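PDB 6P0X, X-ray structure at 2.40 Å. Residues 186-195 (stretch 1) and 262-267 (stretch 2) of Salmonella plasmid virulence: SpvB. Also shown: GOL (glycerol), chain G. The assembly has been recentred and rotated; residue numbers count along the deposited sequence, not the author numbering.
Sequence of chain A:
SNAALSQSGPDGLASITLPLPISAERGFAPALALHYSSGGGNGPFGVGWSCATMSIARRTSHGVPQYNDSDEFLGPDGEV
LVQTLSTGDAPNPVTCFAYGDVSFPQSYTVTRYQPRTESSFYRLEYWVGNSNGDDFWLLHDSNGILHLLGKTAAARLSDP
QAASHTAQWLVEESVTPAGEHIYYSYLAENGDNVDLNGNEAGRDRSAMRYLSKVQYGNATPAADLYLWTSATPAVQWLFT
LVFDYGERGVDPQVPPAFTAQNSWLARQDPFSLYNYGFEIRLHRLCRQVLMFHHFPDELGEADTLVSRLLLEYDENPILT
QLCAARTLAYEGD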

# COMPACT_ATOMS: atom_id res chain seq x y z
N TYR A 186 4.31 4.65 0.42
CA TYR A 186 3.75 4.55 1.76
C TYR A 186 4.63 5.31 2.74
O TYR A 186 5.85 5.40 2.57
CB TYR A 186 3.61 3.09 2.20
CG TYR A 186 2.78 2.24 1.26
CD1 TYR A 186 3.37 1.57 0.20
CD2 TYR A 186 1.41 2.12 1.43
CE1 TYR A 186 2.62 0.79 -0.66
CE2 TYR A 186 0.65 1.35 0.57
CZ TYR A 186 1.26 0.68 -0.47
OH TYR A 186 0.51 -0.09 -1.33
N LEU A 187 4.00 5.86 3.77
CA LEU A 187 4.67 6.59 4.83
C LEU A 187 4.68 5.75 6.10
O LEU A 187 3.66 5.16 6.47
CB LEU A 187 3.98 7.92 5.10
CG LEU A 187 4.09 8.97 3.99
CD1 LEU A 187 3.17 10.14 4.28
CD2 LEU A 187 5.54 9.43 3.86
N ALA A 188 5.83 5.70 6.76
CA ALA A 188 5.95 5.01 8.04
C ALA A 188 5.42 5.88 9.17
O ALA A 188 5.66 7.09 9.21
CB ALA A 188 7.41 4.64 8.31
N GLU A 189 4.70 5.25 10.09
CA GLU A 189 4.20 5.97 11.26
C GLU A 189 5.37 6.45 12.11
O GLU A 189 6.44 5.83 12.16
CB GLU A 189 3.27 5.07 12.08
CG GLU A 189 2.73 5.69 13.36
CD GLU A 189 1.75 6.81 13.12
OE1 GLU A 189 0.53 6.54 13.14
OE2 GLU A 189 2.19 7.96 12.92
N ASN A 190 5.19 7.59 12.77
CA ASN A 190 6.21 8.16 13.64
C ASN A 190 5.51 8.82 14.82
O ASN A 190 4.32 8.61 15.07
CB ASN A 190 7.13 9.10 12.85
CG ASN A 190 6.37 10.24 12.18
OD1 ASN A 190 5.42 10.79 12.73
ND2 ASN A 190 6.79 10.59 10.97
N GLY A 191 6.25 9.66 15.55
CA GLY A 191 5.70 10.28 16.74
C GLY A 191 5.39 11.76 16.61
O GLY A 191 5.22 12.45 17.62
N ASP A 192 5.31 12.25 15.37
CA ASP A 192 5.01 13.66 15.15
C ASP A 192 3.70 14.05 15.82
O ASP A 192 2.68 13.38 15.65
CB ASP A 192 4.93 13.96 13.65
CG ASP A 192 6.24 13.72 12.93
OD1 ASP A 192 7.26 13.50 13.62
OD2 ASP A 192 6.25 13.77 11.69
N ASN A 193 3.75 15.13 16.60
CA ASN A 193 2.60 15.70 17.30
C ASN A 193 2.00 14.74 18.32
O ASN A 193 0.83 14.88 18.69
CB ASN A 193 1.52 16.15 16.30
CG ASN A 193 2.03 17.20 15.34
OD1 ASN A 193 2.66 18.18 15.74
ND2 ASN A 193 1.76 17.00 14.05
N VAL A 194 2.78 13.79 18.81
CA VAL A 194 2.33 12.82 19.81
C VAL A 194 3.06 13.11 21.11
O VAL A 194 4.29 13.22 21.13
CB VAL A 194 2.58 11.37 19.35
CG1 VAL A 194 2.14 10.40 20.43
CG2 VAL A 194 1.84 11.09 18.04
N ASP A 195 2.30 13.25 22.19
CA ASP A 195 2.89 13.39 23.52
C ASP A 195 3.45 12.04 23.96
O ASP A 195 2.69 11.11 24.24
CB ASP A 195 1.84 13.90 24.50
CG ASP A 195 2.38 14.06 25.91
OD1 ASP A 195 3.62 14.14 26.07
OD2 ASP A 195 1.57 14.10 26.86
N ASN A 262 3.86 20.90 6.80
CA ASN A 262 3.69 20.58 8.21
C ASN A 262 3.69 19.07 8.42
O ASN A 262 3.68 18.28 7.47
CB ASN A 262 2.38 21.17 8.75
CG ASN A 262 2.31 22.67 8.57
OD1 ASN A 262 1.84 23.17 7.54
ND2 ASN A 262 2.76 23.41 9.58
N SER A 263 3.68 18.68 9.68
CA SER A 263 3.61 17.27 10.06
C SER A 263 2.15 16.84 10.18
O SER A 263 1.25 17.66 10.41
CB SER A 263 4.35 17.03 11.37
OG SER A 263 3.80 17.81 12.42
N TRP A 264 1.92 15.54 10.02
CA TRP A 264 0.55 15.05 10.03
C TRP A 264 -0.05 15.11 11.43
O TRP A 264 0.67 15.10 12.44
CB TRP A 264 0.47 13.62 9.48
CG TRP A 264 1.51 12.64 9.99
CD1 TRP A 264 2.35 12.78 11.06
CD2 TRP A 264 1.80 11.36 9.42
NE1 TRP A 264 3.15 11.67 11.19
CE2 TRP A 264 2.83 10.78 10.19
CE3 TRP A 264 1.30 10.65 8.33
CZ2 TRP A 264 3.36 9.52 9.91
CZ3 TRP A 264 1.82 9.40 8.05
CH2 TRP A 264 2.84 8.85 8.83
N LEU A 265 -1.37 15.18 11.48
CA LEU A 265 -2.07 15.34 12.75
C LEU A 265 -2.08 14.04 13.54
O LEU A 265 -1.99 12.95 12.98
CB LEU A 265 -3.51 15.81 12.50
CG LEU A 265 -3.70 17.20 11.89
CD1 LEU A 265 -5.16 17.42 11.52
CD2 LEU A 265 -3.22 18.27 12.85
N ALA A 266 -2.21 14.17 14.85
CA ALA A 266 -2.34 13.03 15.75
C ALA A 266 -3.81 12.90 16.13
O ALA A 266 -4.43 13.87 16.58
CB ALA A 266 -1.48 13.20 17.00
N ARG A 267 -4.36 11.70 15.95
CA ARG A 267 -5.78 11.48 16.19
C ARG A 267 -6.07 11.39 17.68
O ARG A 267 -5.18 11.16 18.51
CB ARG A 267 -6.26 10.21 15.49
CG ARG A 267 -5.55 8.95 15.95
CD ARG A 267 -5.80 7.79 14.99
NE ARG A 267 -7.19 7.34 15.03
CZ ARG A 267 -7.73 6.54 14.12
NH1 ARG A 267 -7.01 6.12 13.09
NH2 ARG A 267 -9.00 6.16 14.24
C1 GOL G . 4.41 14.40 6.29
O1 GOL G . 4.06 13.73 5.12
C2 GOL G . 4.33 13.37 7.44
O2 GOL G . 4.49 13.96 8.69
C3 GOL G . 5.45 12.35 7.11
O3 GOL G . 5.69 11.61 8.27

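A segment without regular secondary structure can be held against a loop and the end of a strand by a few side-chain hydrogen bonds; the contact between residues 262-267 and 186-195 of SpvB is an example. Asn262 stands outside the contact. Ser263 begins it: its CA-to-CB bond points toward the other segment, and its OG accepts a hydrogen bond from Asn193 ND2 at 2.7 Å. Ser263 CB also lies 3.8 Å from Asp192 OD2.

Trp264 is the centrepiece, with 145 Å² covered by the other segment. Its CA-to-CB bond points sideways, but the indole reaches across. There Trp264 NE1 donates to Asn190 OD1 at 2.9 Å, with an N-H...O angle of 158°. The same Asn190 OD1 accepts from the backbone N of Asp192 at 3.0 Å, so one carbonyl oxygen accepts both from its own loop and from the indole. Ala188 O approaches Trp264 CH2 at 3.3 Å near the ring plane. Separately, Leu187 CB makes an apolar contact with Trp264 CZ3 at 3.9 Å. Over one face sits O2 of a glycerol, probably from the crystallisation liquor, which accepts a hydrogen bond from Trp264 N at 3.3 Å.

The backbone of Trp264 takes part as well: its O accepts from Asn193 ND2 at 2.7 Å. A single amide nitrogen thus bridges a side-chain hydroxyl and a main-chain carbonyl of consecutive residues. Asn193 occupies a type II turn from Gly191 to Val194, closed by Val194 N donating to Gly191 O at 3.0 Å, and its CA-to-CB bond points toward the partner segment.

The CA-to-CB bond of Leu265 points away, and the residue contributes little. That of Ala266 points toward the other segment, its CB lying 3.3 Å from Asn193 O and 4.1 Å from Val194 CG2, the latter an apolar contact. Arg267, beyond reach, ends the segment.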